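Long-range contacts in putative acyl-CoA thioester hydrolase YbhC (Escherichia coli K-12, PDB 3GRH), which is a putative outer-membrane thioesterase of the pectinesterase family that does not bind pectin and shows no pectinesterase activity: residues A[62-70]-A[232-240]; A[266-277]-A[287-298]. One frame throughout, in Å; residues are numbered along the deposited sequence.

Contact 1 (A[62-70]-A[232-240]); sequences AAWNPSPIT and GDQVQINNV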
ATOM      1  N   ALA A  62      23.570   2.478  -6.561  1.00 22.38           N
ATOM      2  CA  ALA A  62      23.265   2.118  -5.208  1.00 19.80           C
ATOM      3  C   ALA A  62      21.752   1.959  -5.079  1.00 17.08           C
ATOM      4  O   ALA A  62      20.966   2.553  -5.855  1.00 16.61           O
ATOM      5  CB  ALA A  62      23.773   3.196  -4.271  1.00 20.33           C
ATOM      6  N   ALA A  63      21.356   1.144  -4.104  1.00 14.35           N
ATOM      7  CA  ALA A  63      19.948   1.005  -3.738  1.00 13.14           C
ATOM      8  C   ALA A  63      19.425   2.326  -3.242  1.00 12.58           C
ATOM      9  O   ALA A  63      20.164   3.163  -2.738  1.00 11.09           O
ATOM     10  CB  ALA A  63      19.818  -0.028  -2.627  1.00 13.39           C
ATOM     11  N   TRP A  64      18.114   2.505  -3.323  1.00  9.38           N
ATOM     12  CA  TRP A  64      17.491   3.710  -2.784  1.00  9.50           C
ATOM     13  C   TRP A  64      17.601   3.643  -1.281  1.00 11.47           C
ATOM     14  O   TRP A  64      17.139   2.671  -0.673  1.00 11.95           O
ATOM     15  CB  TRP A  64      16.046   3.756  -3.265  1.00 11.30           C
ATOM     16  CG  TRP A  64      15.248   4.935  -2.804  1.00  7.64           C
ATOM     17  CD1 TRP A  64      15.644   6.222  -2.811  1.00  9.48           C
ATOM     18  CD2 TRP A  64      13.910   4.928  -2.303  1.00  9.25           C
ATOM     19  NE1 TRP A  64      14.647   7.032  -2.324  1.00  9.79           N
ATOM     20  CE2 TRP A  64      13.572   6.260  -2.007  1.00  9.66           C
ATOM     21  CE3 TRP A  64      12.980   3.943  -2.047  1.00  7.47           C
ATOM     22  CZ2 TRP A  64      12.333   6.597  -1.490  1.00 10.70           C
ATOM     23  CZ3 TRP A  64      11.790   4.265  -1.537  1.00 11.15           C
ATOM     24  CH2 TRP A  64      11.476   5.568  -1.226  1.00 10.43           C
ATOM     25  N   ASN A  65      18.116   4.733  -0.701  1.00 10.71           N
ATOM     26  CA  ASN A  65      18.232   4.876   0.748  1.00 10.68           C
ATOM     27  C   ASN A  65      17.671   6.228   1.126  1.00 12.75           C
ATOM     28  O   ASN A  65      18.403   7.197   1.296  1.00 15.30           O
ATOM     29  CB  ASN A  65      19.658   4.701   1.161  1.00 11.66           C
ATOM     30  CG  ASN A  65      19.831   4.816   2.654  1.00 12.81           C
ATOM     31  OD1 ASN A  65      19.038   4.258   3.426  1.00 18.59           O
ATOM     32  ND2 ASN A  65      20.812   5.551   3.060  1.00 13.67           N
ATOM     33  N   PRO A  66      16.380   6.307   1.244  1.00 15.89           N
ATOM     34  CA  PRO A  66      15.824   7.643   1.338  1.00 17.04           C
ATOM     35  C   PRO A  66      16.128   8.348   2.632  1.00 17.01           C
ATOM     36  O   PRO A  66      16.233   7.674   3.635  1.00 16.77           O
ATOM     37  CB  PRO A  66      14.346   7.380   1.288  1.00 17.66           C
ATOM     38  CG  PRO A  66      14.132   5.989   1.718  1.00 18.36           C
ATOM     39  CD  PRO A  66      15.382   5.230   1.222  1.00 16.83           C
ATOM     40  N   SER A  67      16.310   9.661   2.597  1.00 17.46           N
ATOM     41  CA  SER A  67      16.478  10.362   3.832  1.00 15.83           C
ATOM     42  C   SER A  67      15.059  10.625   4.301  1.00 15.51           C
ATOM     43  O   SER A  67      14.148  10.806   3.493  1.00 13.17           O
ATOM     44  CB  SER A  67      17.311  11.623   3.696  1.00 19.14           C
ATOM     45  OG  SER A  67      16.828  12.430   2.679  1.00 23.80           O
ATOM     46  N   PRO A  68      14.863  10.791   5.600  1.00 13.97           N
ATOM     47  CA  PRO A  68      13.521  11.157   6.047  1.00 13.26           C
ATOM     48  C   PRO A  68      12.962  12.457   5.519  1.00 14.13           C
ATOM     49  O   PRO A  68      13.654  13.392   5.117  1.00 13.10           O
ATOM     50  CB  PRO A  68      13.665  11.315   7.546  1.00 14.95           C
ATOM     51  CG  PRO A  68      14.969  10.894   7.874  1.00 16.72           C
ATOM     52  CD  PRO A  68      15.803  10.606   6.697  1.00 15.30           C
ATOM     53  N   ILE A  69      11.648  12.519   5.489  1.00 12.22           N
ATOM     54  CA  ILE A  69      10.987  13.713   5.073  1.00 11.63           C
ATOM     55  C   ILE A  69      11.381  14.872   5.933  1.00 13.38           C
ATOM     56  O   ILE A  69      11.427  14.719   7.143  1.00 12.51           O
ATOM     57  CB  ILE A  69       9.429  13.440   5.098  1.00 10.98           C
ATOM     58  CG1 ILE A  69       9.063  12.358   4.099  1.00  9.82           C
ATOM     59  CG2 ILE A  69       8.661  14.746   4.802  1.00 13.91           C
ATOM     60  CD1 ILE A  69       7.572  11.774   4.260  1.00 10.62           C
ATOM     61  N   THR A  70      11.701  16.016   5.330  1.00 15.03           N
ATOM     62  CA  THR A  70      12.177  17.193   6.046  1.00 15.58           C
ATOM     63  C   THR A  70      11.294  18.340   5.711  1.00 16.97           C
ATOM     64  O   THR A  70      11.103  18.597   4.541  1.00 19.42           O
ATOM     65  CB  THR A  70      13.558  17.647   5.546  1.00 17.70           C
ATOM     66  OG1 THR A  70      14.474  16.557   5.601  1.00 26.43           O
ATOM     67  CG2 THR A  70      14.081  18.826   6.385  1.00 19.21           C
ATOM     68  N   GLY A 232       4.101   5.946  -8.309  1.00  8.43           N
ATOM     69  CA  GLY A 232       5.400   6.567  -8.454  1.00  8.03           C
ATOM     70  C   GLY A 232       6.529   5.764  -7.827  1.00  8.22           C
ATOM     71  O   GLY A 232       6.327   4.936  -6.950  1.00  8.23           O
ATOM     72  N   ASP A 233       7.733   6.032  -8.272  1.00  7.99           N
ATOM     73  CA  ASP A 233       8.960   5.459  -7.622  1.00  8.87           C
ATOM     74  C   ASP A 233       9.440   6.426  -6.602  1.00  8.42           C
ATOM     75  O   ASP A 233       9.308   7.640  -6.711  1.00 10.10           O
ATOM     76  CB  ASP A 233      10.027   5.224  -8.665  1.00  9.10           C
ATOM     77  CG  ASP A 233      11.243   4.447  -8.201  1.00 11.36           C
ATOM     78  OD1 ASP A 233      11.160   3.515  -7.388  1.00 10.45           O
ATOM     79  OD2 ASP A 233      12.375   4.750  -8.791  1.00 12.93           O
ATOM     80  N   GLN A 234      10.148   5.912  -5.595  1.00  7.44           N
ATOM     81  CA  GLN A 234      10.777   6.681  -4.553  1.00  7.27           C
ATOM     82  C   GLN A 234       9.740   7.445  -3.739  1.00  6.92           C
ATOM     83  O   GLN A 234       9.984   8.593  -3.434  1.00  8.00           O
ATOM     84  CB  GLN A 234      11.955   7.532  -5.031  1.00  7.23           C
ATOM     85  CG  GLN A 234      13.092   6.683  -5.556  1.00  9.14           C
ATOM     86  CD  GLN A 234      14.331   7.473  -5.947  1.00 14.30           C
ATOM     87  OE1 GLN A 234      14.495   8.657  -5.615  1.00 24.22           O
ATOM     88  NE2 GLN A 234      15.246   6.784  -6.489  1.00 22.12           N
ATOM     89  N   VAL A 235       8.647   6.777  -3.336  1.00  6.31           N
ATOM     90  CA  VAL A 235       7.580   7.387  -2.607  1.00  5.45           C
ATOM     91  C   VAL A 235       7.767   7.108  -1.118  1.00  7.36           C
ATOM     92  O   VAL A 235       8.111   6.007  -0.766  1.00  6.57           O
ATOM     93  CB  VAL A 235       6.272   6.880  -3.086  1.00  6.85           C
ATOM     94  CG1 VAL A 235       5.054   7.234  -2.197  1.00  7.57           C
ATOM     95  CG2 VAL A 235       6.082   7.283  -4.542  1.00  8.09           C
ATOM     96  N   GLN A 236       7.564   8.115  -0.287  1.00  6.62           N
ATOM     97  CA  GLN A 236       7.711   7.988   1.158  1.00  7.13           C
ATOM     98  C   GLN A 236       6.448   8.399   1.832  1.00  7.40           C
ATOM     99  O   GLN A 236       5.958   9.487   1.589  1.00  7.00           O
ATOM    100  CB  GLN A 236       8.860   8.801   1.725  1.00  8.64           C
ATOM    101  CG  GLN A 236      10.209   8.389   1.179  1.00  9.48           C
ATOM    102  CD  GLN A 236      11.275   9.392   1.557  1.00  9.65           C
ATOM    103  OE1 GLN A 236      11.653   9.426   2.744  1.00 16.86           O
ATOM    104  NE2 GLN A 236      11.785  10.169   0.567  1.00 11.36           N
ATOM    105  N   ILE A 237       5.901   7.531   2.665  1.00  6.74           N
ATOM    106  CA  ILE A 237       4.641   7.817   3.397  1.00  7.34           C
ATOM    107  C   ILE A 237       4.989   7.626   4.859  1.00  7.79           C
ATOM    108  O   ILE A 237       5.412   6.498   5.252  1.00  8.83           O
ATOM    109  CB  ILE A 237       3.582   6.810   2.958  1.00  8.44           C
ATOM    110  CG1 ILE A 237       3.221   7.102   1.512  1.00  9.30           C
ATOM    111  CG2 ILE A 237       2.382   6.950   3.829  1.00 11.63           C
ATOM    112  CD1 ILE A 237       2.467   5.999   0.852  1.00 10.40           C
ATOM    113  N   ASN A 238       4.894   8.695   5.670  1.00  6.62           N
ATOM    114  CA  ASN A 238       5.348   8.638   7.050  1.00  6.26           C
ATOM    115  C   ASN A 238       4.270   9.191   7.967  1.00  7.96           C
ATOM    116  O   ASN A 238       3.741  10.271   7.745  1.00  6.48           O
ATOM    117  CB  ASN A 238       6.656   9.404   7.254  1.00  7.08           C
ATOM    118  CG  ASN A 238       7.077   9.390   8.679  1.00  8.95           C
ATOM    119  OD1 ASN A 238       7.157  10.461   9.352  1.00 14.28           O
ATOM    120  ND2 ASN A 238       7.295   8.196   9.199  1.00  6.82           N
ATOM    121  N   ASN A 239       3.924   8.440   9.002  1.00  7.90           N
ATOM    122  CA  ASN A 239       2.915   8.911  10.004  1.00  8.03           C
ATOM    123  C   ASN A 239       1.639   9.311   9.344  1.00  8.58           C
ATOM    124  O   ASN A 239       1.140  10.423   9.532  1.00  7.90           O
ATOM    125  CB  ASN A 239       3.470  10.053  10.838  1.00  7.67           C
ATOM    126  CG  ASN A 239       2.662  10.318  12.090  1.00 10.78           C
ATOM    127  OD1 ASN A 239       2.022   9.406  12.638  1.00 15.21           O
ATOM    128  ND2 ASN A 239       2.636  11.589  12.500  1.00 16.60           N
ATOM    129  N   VAL A 240       1.100   8.407   8.524  1.00  7.73           N
ATOM    130  CA  VAL A 240      -0.180   8.590   7.804  1.00  6.68           C
ATOM    131  C   VAL A 240      -1.143   7.543   8.268  1.00  8.69           C
ATOM    132  O   VAL A 240      -0.759   6.397   8.502  1.00 11.29           O
ATOM    133  CB  VAL A 240       0.046   8.606   6.274  1.00  8.73           C
ATOM    134  CG1 VAL A 240      -1.264   8.488   5.434  1.00  9.68           C
ATOM    135  CG2 VAL A 240       0.793   9.838   5.871  1.00  8.78           C
TER
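The indole of W64 lies flat on Q234, whose CG sits over the five-membered ring, 3.5 Å from its centroid and only 8° off the ring normal, a CH-pi contact. From there the Q234 chain runs on extended, and its terminal amide is nearly coplanar with the indole (9° apart), so the whole side chain is layered against one face of the ring. The six-membered half of the indole continues the layer over the backbone, with W64 CZ2 3.4 Å from Q234 CA, while W64 CH2 meets V235 O at 3.4 Å near the ring plane. W64 CG stands anti to the backbone N (chi1 180°), which swings the indole down onto the strand; P66 CD then closes the opposite face, 3.7 Å above the plane of the W64 ring. F54 also meets this indole, and the salt bridge between D233 and R267 lies just beside the layered pair. The strand beneath, 235-238, belongs to one coil of the right-handed parallel beta-helix of the pectinesterase family, and the irregular segment 62-70 crosses its outward surface with no regular pairing of its own. Beyond the tryptophan the fit slackens. P66 CB rests on Q236 CD at 3.7 Å, and I69 reaches down mainly with its CD1, 3.9 Å from N238 CB; the I69 side chain also touches Q204 and Q206 on the adjoining strand. The amide of N238 turns instead to T271 and N272 on the next coil. Between these two footholds S67 and P68 arch up, their CB atoms directed away from the strand, and both residues are exposed.

Contact 2 (A[266-277]-A[287-298]); sequences PRTLVTNSYIEG and AVVFDNTEFRVV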
ATOM      1  N   PRO A 266       8.352   0.218  -9.247  1.00 10.44           N
ATOM      2  CA  PRO A 266       8.352   1.348  -8.317  1.00  9.60           C
ATOM      3  C   PRO A 266       8.580   0.937  -6.913  1.00  8.66           C
ATOM      4  O   PRO A 266       8.106  -0.106  -6.517  1.00 10.88           O
ATOM      5  CB  PRO A 266       6.972   1.908  -8.407  1.00 11.29           C
ATOM      6  CG  PRO A 266       6.192   0.689  -8.962  1.00 12.80           C
ATOM      7  CD  PRO A 266       7.046   0.039  -9.860  1.00 12.41           C
ATOM      8  N   ARG A 267       9.368   1.748  -6.183  1.00  6.65           N
ATOM      9  CA  ARG A 267       9.701   1.491  -4.797  1.00  6.14           C
ATOM     10  C   ARG A 267       9.033   2.525  -3.864  1.00  7.04           C
ATOM     11  O   ARG A 267       9.087   3.724  -4.115  1.00  5.89           O
ATOM     12  CB  ARG A 267      11.197   1.657  -4.622  1.00  6.25           C
ATOM     13  CG  ARG A 267      11.957   0.654  -5.428  1.00  6.50           C
ATOM     14  CD  ARG A 267      13.400   0.995  -5.638  1.00  7.21           C
ATOM     15  NE  ARG A 267      13.600   2.162  -6.471  1.00  9.19           N
ATOM     16  CZ  ARG A 267      14.784   2.635  -6.839  1.00 10.13           C
ATOM     17  NH1 ARG A 267      15.881   2.045  -6.447  1.00  9.57           N
ATOM     18  NH2 ARG A 267      14.847   3.714  -7.619  1.00 11.04           N
ATOM     19  N   THR A 268       8.431   1.991  -2.821  1.00  5.54           N
ATOM     20  CA  THR A 268       7.715   2.795  -1.808  1.00  5.71           C
ATOM     21  C   THR A 268       8.168   2.415  -0.423  1.00  6.49           C
ATOM     22  O   THR A 268       8.262   1.230  -0.112  1.00  6.27           O
ATOM     23  CB  THR A 268       6.169   2.543  -1.978  1.00  9.12           C
ATOM     24  OG1 THR A 268       5.802   2.805  -3.355  1.00 11.84           O
ATOM     25  CG2 THR A 268       5.342   3.399  -1.088  1.00  8.89           C
ATOM     26  N   LEU A 269       8.330   3.404   0.450  1.00  6.11           N
ATOM     27  CA  LEU A 269       8.636   3.174   1.864  1.00  5.54           C
ATOM     28  C   LEU A 269       7.500   3.738   2.692  1.00  6.46           C
ATOM     29  O   LEU A 269       7.235   4.953   2.598  1.00  7.06           O
ATOM     30  CB  LEU A 269       9.946   3.887   2.267  1.00  6.56           C
ATOM     31  CG  LEU A 269      10.302   3.763   3.741  1.00  6.51           C
ATOM     32  CD1 LEU A 269      10.522   2.317   4.070  1.00  8.33           C
ATOM     33  CD2 LEU A 269      11.476   4.623   3.987  1.00  9.86           C
ATOM     34  N   VAL A 270       6.871   2.913   3.509  1.00  5.47           N
ATOM     35  CA  VAL A 270       5.772   3.358   4.410  1.00  6.00           C
ATOM     36  C   VAL A 270       6.278   3.135   5.836  1.00  7.91           C
ATOM     37  O   VAL A 270       6.672   2.013   6.195  1.00  9.23           O
ATOM     38  CB  VAL A 270       4.515   2.504   4.194  1.00  8.15           C
ATOM     39  CG1 VAL A 270       3.349   2.920   5.186  1.00  9.44           C
ATOM     40  CG2 VAL A 270       4.053   2.555   2.748  1.00  7.82           C
ATOM     41  N   THR A 271       6.402   4.201   6.611  1.00  6.54           N
ATOM     42  CA  THR A 271       6.893   4.135   7.954  1.00  6.77           C
ATOM     43  C   THR A 271       5.926   4.744   8.973  1.00  6.16           C
ATOM     44  O   THR A 271       5.227   5.753   8.666  1.00  6.31           O
ATOM     45  CB  THR A 271       8.229   4.884   8.090  1.00 10.92           C
ATOM     46  OG1 THR A 271       8.126   6.244   7.601  1.00 14.90           O
ATOM     47  CG2 THR A 271       9.334   4.153   7.262  1.00 14.38           C
ATOM     48  N   ASN A 272       5.868   4.148  10.173  1.00  6.09           N
ATOM     49  CA  ASN A 272       5.227   4.818  11.280  1.00  6.18           C
ATOM     50  C   ASN A 272       3.754   5.107  11.003  1.00  6.83           C
ATOM     51  O   ASN A 272       3.257   6.096  11.467  1.00  9.93           O
ATOM     52  CB  ASN A 272       5.944   6.091  11.661  1.00  9.58           C
ATOM     53  CG  ASN A 272       7.360   5.879  11.933  1.00 13.60           C
ATOM     54  OD1 ASN A 272       8.293   6.625  11.458  1.00 18.48           O
ATOM     55  ND2 ASN A 272       7.582   4.883  12.697  1.00 12.73           N
ATOM     56  N   SER A 273       3.111   4.244  10.235  1.00  6.29           N
ATOM     57  CA  SER A 273       1.752   4.493   9.726  1.00  6.49           C
ATOM     58  C   SER A 273       0.733   3.495  10.269  1.00  8.17           C
ATOM     59  O   SER A 273       1.087   2.604  11.023  1.00  8.44           O
ATOM     60  CB  SER A 273       1.722   4.554   8.226  1.00  8.82           C
ATOM     61  OG  SER A 273       2.478   5.692   7.720  1.00  7.41           O
ATOM     62  N   TYR A 274      -0.523   3.756   9.964  1.00  6.46           N
ATOM     63  CA  TYR A 274      -1.616   2.921  10.425  1.00  6.85           C
ATOM     64  C   TYR A 274      -2.460   2.647   9.237  1.00  6.47           C
ATOM     65  O   TYR A 274      -2.888   3.577   8.603  1.00  7.93           O
ATOM     66  CB  TYR A 274      -2.398   3.617  11.487  1.00  7.89           C
ATOM     67  CG  TYR A 274      -3.648   2.905  11.918  1.00  6.77           C
ATOM     68  CD1 TYR A 274      -3.599   1.876  12.792  1.00 10.74           C
ATOM     69  CD2 TYR A 274      -4.855   3.254  11.416  1.00 10.00           C
ATOM     70  CE1 TYR A 274      -4.728   1.192  13.160  1.00 13.08           C
ATOM     71  CE2 TYR A 274      -5.995   2.604  11.838  1.00 10.16           C
ATOM     72  CZ  TYR A 274      -5.905   1.566  12.654  1.00 12.01           C
ATOM     73  OH  TYR A 274      -7.041   0.865  13.110  1.00 14.21           O
ATOM     74  N   ILE A 275      -2.740   1.371   8.943  1.00  6.90           N
ATOM     75  CA  ILE A 275      -3.529   0.994   7.757  1.00  6.45           C
ATOM     76  C   ILE A 275      -4.623   0.038   8.199  1.00  7.19           C
ATOM     77  O   ILE A 275      -4.356  -0.894   8.941  1.00  9.76           O
ATOM     78  CB  ILE A 275      -2.624   0.321   6.716  1.00  6.65           C
ATOM     79  CG1 ILE A 275      -1.492   1.243   6.383  1.00  7.52           C
ATOM     80  CG2 ILE A 275      -3.482  -0.022   5.458  1.00  9.09           C
ATOM     81  CD1 ILE A 275      -0.527   0.664   5.293  1.00 11.79           C
ATOM     82  N   GLU A 276      -5.857   0.378   7.867  1.00  6.51           N
ATOM     83  CA  GLU A 276      -7.047  -0.375   8.357  1.00  8.33           C
ATOM     84  C   GLU A 276      -7.841  -0.842   7.145  1.00  8.00           C
ATOM     85  O   GLU A 276      -7.970  -0.136   6.155  1.00  8.93           O
ATOM     86  CB  GLU A 276      -7.901   0.587   9.166  1.00 10.05           C
ATOM     87  CG  GLU A 276      -9.134   0.030   9.793  1.00 12.36           C
ATOM     88  CD  GLU A 276      -9.766   1.026  10.730  1.00 16.18           C
ATOM     89  OE1 GLU A 276      -9.164   1.361  11.806  1.00 21.61           O
ATOM     90  OE2 GLU A 276     -10.924   1.452  10.430  1.00 20.99           O
ATOM     91  N   GLY A 277      -8.365  -2.047   7.229  1.00  6.37           N
ATOM     92  CA  GLY A 277      -9.281  -2.547   6.238  1.00  7.35           C
ATOM     93  C   GLY A 277      -9.748  -3.926   6.593  1.00  6.69           C
ATOM     94  O   GLY A 277      -9.639  -4.357   7.733  1.00  6.95           O
ATOM     95  N   ALA A 287       7.455  -2.716  -5.246  1.00  8.92           N
ATOM     96  CA  ALA A 287       8.251  -3.084  -4.147  1.00  7.94           C
ATOM     97  C   ALA A 287       7.935  -2.104  -3.017  1.00  8.77           C
ATOM     98  O   ALA A 287       8.191  -0.864  -3.173  1.00 11.30           O
ATOM     99  CB  ALA A 287       9.655  -2.941  -4.514  1.00  8.55           C
ATOM    100  N   VAL A 288       7.389  -2.600  -1.926  1.00  7.25           N
ATOM    101  CA  VAL A 288       6.948  -1.720  -0.830  1.00  6.85           C
ATOM    102  C   VAL A 288       7.537  -2.248   0.436  1.00  6.99           C
ATOM    103  O   VAL A 288       7.393  -3.437   0.721  1.00  8.10           O
ATOM    104  CB  VAL A 288       5.424  -1.657  -0.666  1.00  8.30           C
ATOM    105  CG1 VAL A 288       5.080  -0.515   0.339  1.00  9.16           C
ATOM    106  CG2 VAL A 288       4.774  -1.435  -2.043  1.00 11.01           C
ATOM    107  N   VAL A 289       8.163  -1.395   1.241  1.00  5.79           N
ATOM    108  CA  VAL A 289       8.664  -1.720   2.562  1.00  5.24           C
ATOM    109  C   VAL A 289       7.826  -1.000   3.588  1.00  6.23           C
ATOM    110  O   VAL A 289       7.669   0.202   3.451  1.00  7.32           O
ATOM    111  CB  VAL A 289      10.129  -1.373   2.700  1.00  4.97           C
ATOM    112  CG1 VAL A 289      10.564  -1.531   4.179  1.00  8.26           C
ATOM    113  CG2 VAL A 289      11.067  -2.193   1.781  1.00  6.30           C
ATOM    114  N   PHE A 290       7.265  -1.728   4.542  1.00  6.90           N
ATOM    115  CA  PHE A 290       6.465  -1.183   5.651  1.00  7.39           C
ATOM    116  C   PHE A 290       7.299  -1.360   6.869  1.00 10.50           C
ATOM    117  O   PHE A 290       7.601  -2.484   7.224  1.00 12.21           O
ATOM    118  CB  PHE A 290       5.195  -2.010   5.815  1.00  9.60           C
ATOM    119  CG  PHE A 290       4.279  -1.949   4.656  1.00  8.67           C
ATOM    120  CD1 PHE A 290       3.349  -0.924   4.604  1.00 10.73           C
ATOM    121  CD2 PHE A 290       4.294  -2.903   3.657  1.00 10.05           C
ATOM    122  CE1 PHE A 290       2.464  -0.831   3.577  1.00  9.11           C
ATOM    123  CE2 PHE A 290       3.387  -2.781   2.606  1.00 10.52           C
ATOM    124  CZ  PHE A 290       2.504  -1.709   2.578  1.00 10.83           C
ATOM    125  N   ASP A 291       7.667  -0.286   7.544  1.00 10.18           N
ATOM    126  CA  ASP A 291       8.471  -0.352   8.775  1.00 10.87           C
ATOM    127  C   ASP A 291       7.675   0.319   9.901  1.00  9.42           C
ATOM    128  O   ASP A 291       7.143   1.433   9.724  1.00  9.81           O
ATOM    129  CB  ASP A 291       9.822   0.244   8.579  1.00 12.72           C
ATOM    130  CG  ASP A 291      10.817  -0.094   9.712  1.00 21.44           C
ATOM    131  OD1 ASP A 291      11.996   0.311   9.568  1.00 35.65           O
ATOM    132  OD2 ASP A 291      10.480  -0.756  10.729  1.00 34.08           O
ATOM    133  N   ASN A 292       7.573  -0.331  11.061  1.00  9.19           N
ATOM    134  CA  ASN A 292       6.822   0.207  12.151  1.00 10.09           C
ATOM    135  C   ASN A 292       5.445   0.726  11.810  1.00 10.68           C
ATOM    136  O   ASN A 292       5.035   1.821  12.242  1.00 11.55           O
ATOM    137  CB  ASN A 292       7.656   1.252  12.802  1.00 11.38           C
ATOM    138  CG  ASN A 292       8.878   0.635  13.441  1.00 19.21           C
ATOM    139  OD1 ASN A 292       8.749  -0.048  14.464  1.00 26.69           O
ATOM    140  ND2 ASN A 292      10.064   0.841  12.861  1.00 23.94           N
ATOM    141  N   THR A 293       4.750  -0.089  11.048  1.00  8.50           N
ATOM    142  CA  THR A 293       3.400   0.189  10.626  1.00  9.40           C
ATOM    143  C   THR A 293       2.479  -0.739  11.363  1.00  9.62           C
ATOM    144  O   THR A 293       2.773  -1.907  11.600  1.00 10.99           O
ATOM    145  CB  THR A 293       3.305   0.129   9.098  1.00 11.27           C
ATOM    146  OG1 THR A 293       4.048   1.253   8.609  1.00 13.65           O
ATOM    147  CG2 THR A 293       1.862   0.231   8.632  1.00 11.41           C
ATOM    148  N   GLU A 294       1.317  -0.237  11.745  1.00  8.57           N
ATOM    149  CA  GLU A 294       0.265  -1.064  12.321  1.00 10.21           C
ATOM    150  C   GLU A 294      -0.778  -1.358  11.296  1.00 11.01           C
ATOM    151  O   GLU A 294      -1.268  -0.478  10.568  1.00 10.35           O
ATOM    152  CB  GLU A 294      -0.402  -0.338  13.489  1.00 11.08           C
ATOM    153  CG  GLU A 294      -1.516  -1.157  14.122  1.00 13.56           C
ATOM    154  CD  GLU A 294      -2.164  -0.567  15.374  1.00 17.73           C
ATOM    155  OE1 GLU A 294      -1.735   0.471  15.944  1.00 23.38           O
ATOM    156  OE2 GLU A 294      -3.174  -1.167  15.791  1.00 25.91           O
ATOM    157  N   PHE A 295      -1.101  -2.630  11.164  1.00 10.47           N
ATOM    158  CA  PHE A 295      -2.149  -3.091  10.287  1.00 10.73           C
ATOM    159  C   PHE A 295      -3.308  -3.607  11.134  1.00 11.71           C
ATOM    160  O   PHE A 295      -3.108  -4.430  12.029  1.00 12.35           O
ATOM    161  CB  PHE A 295      -1.624  -4.204   9.408  1.00 10.35           C
ATOM    162  CG  PHE A 295      -0.475  -3.830   8.546  1.00 11.52           C
ATOM    163  CD1 PHE A 295      -0.673  -3.423   7.304  1.00 12.51           C
ATOM    164  CD2 PHE A 295       0.802  -3.979   8.995  1.00 10.72           C
ATOM    165  CE1 PHE A 295       0.441  -3.125   6.501  1.00 11.55           C
ATOM    166  CE2 PHE A 295       1.880  -3.598   8.240  1.00 10.71           C
ATOM    167  CZ  PHE A 295       1.656  -3.157   6.961  1.00 11.16           C
ATOM    168  N   ARG A 296      -4.499  -3.062  10.908  1.00  9.69           N
ATOM    169  CA  ARG A 296      -5.698  -3.448  11.694  1.00 11.32           C
ATOM    170  C   ARG A 296      -6.748  -3.977  10.762  1.00 10.43           C
ATOM    171  O   ARG A 296      -7.162  -3.306   9.778  1.00 11.63           O
ATOM    172  CB  ARG A 296      -6.263  -2.267  12.468  1.00 12.04           C
ATOM    173  CG  ARG A 296      -7.593  -2.538  13.174  1.00 15.05           C
ATOM    174  CD  ARG A 296      -7.367  -3.054  14.575  1.00 25.50           C
ATOM    175  NE  ARG A 296      -6.579  -2.085  15.360  1.00 31.34           N
ATOM    176  CZ  ARG A 296      -6.278  -2.182  16.654  1.00 31.85           C
ATOM    177  NH1 ARG A 296      -6.716  -3.200  17.414  1.00 29.80           N
ATOM    178  NH2 ARG A 296      -5.538  -1.232  17.202  1.00 34.86           N
ATOM    179  N   VAL A 297      -7.181  -5.207  11.063  1.00 10.70           N
ATOM    180  CA  VAL A 297      -8.329  -5.791  10.391  1.00 11.51           C
ATOM    181  C   VAL A 297      -9.588  -5.474  11.140  1.00 11.76           C
ATOM    182  O   VAL A 297      -9.643  -5.765  12.353  1.00 12.23           O
ATOM    183  CB  VAL A 297      -8.178  -7.320  10.276  1.00 10.55           C
ATOM    184  CG1 VAL A 297      -9.524  -7.933   9.741  1.00 14.02           C
ATOM    185  CG2 VAL A 297      -7.075  -7.650   9.368  1.00 17.85           C
ATOM    186  N   VAL A 298     -10.594  -4.930  10.448  1.00 11.69           N
ATOM    187  CA  VAL A 298     -11.895  -4.590  11.057  1.00 13.44           C
ATOM    188  C   VAL A 298     -12.920  -5.591  10.589  1.00 15.48           C
ATOM    189  O   VAL A 298     -12.789  -6.139   9.494  1.00 17.04           O
ATOM    190  CB  VAL A 298     -12.329  -3.154  10.792  1.00 14.23           C
ATOM    191  CG1 VAL A 298     -11.319  -2.187  11.407  1.00 14.05           C
ATOM    192  CG2 VAL A 298     -12.440  -2.865   9.285  1.00 16.39           C
TER
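V270 CB packs on F290 CD1 at 3.6 Å, and I275 CD1 meets CE1 of the same ring, inside two successive coils of the right-handed parallel beta-helix. Strands 267-271 and 274-277 pair in parallel with 287-291 and 294-297, in register on both sides of the corner at N272 and S273. The F290 ring is sandwiched: V288 CG1 lies 3.5 Å above one face of it and F295 CE1 over the other. F295 in turn stacks on F328.

On the outer surface Y274 runs alongside E294, the carboxylate turned perpendicular (89°) to the ring and set against its edge, while Y274 OH comes 3.3 Å from R296 CB. Replacing the tyrosine with an alanine would probably leave the E294 chain and R296 CB without their packing partner and E276 OE1 without its donor. The charges are tied down further out: E294 OE2 pairs with R296 NH2 at 2.8 Å and also takes N329, and E276 OE2 bridges to R245. Extended, with CG anti to the backbone N (chi1 -178°), E276 brings OE1 to Y274 OH, which donates to its anti lone pair at 2.5 Å.

How the contacts relate
Contacts 1 and 2 lie side by side on the beta-helix, their centres about 13 Å apart, and share the pairing of strands 235-238 and 267-271. I237 O and T271 N are 2.8 Å apart in that pairing, and N238 ND2 and T271 OG1, 2.7 Å apart, link the two contacts through side chains; both are probable hydrogen bonds. Contact 1 lays a loop over the outside of the coil, whereas contact 2 also fills its interior. Contact 1 is remote from the annotated sites. Contact 2 comes nearer: G277 lies about 9 Å from the side chain of D280, the predicted nucleophile, and V297 about 12 Å, side chain to side chain, from R340, a likely substrate-binding residue by analogy with relatives.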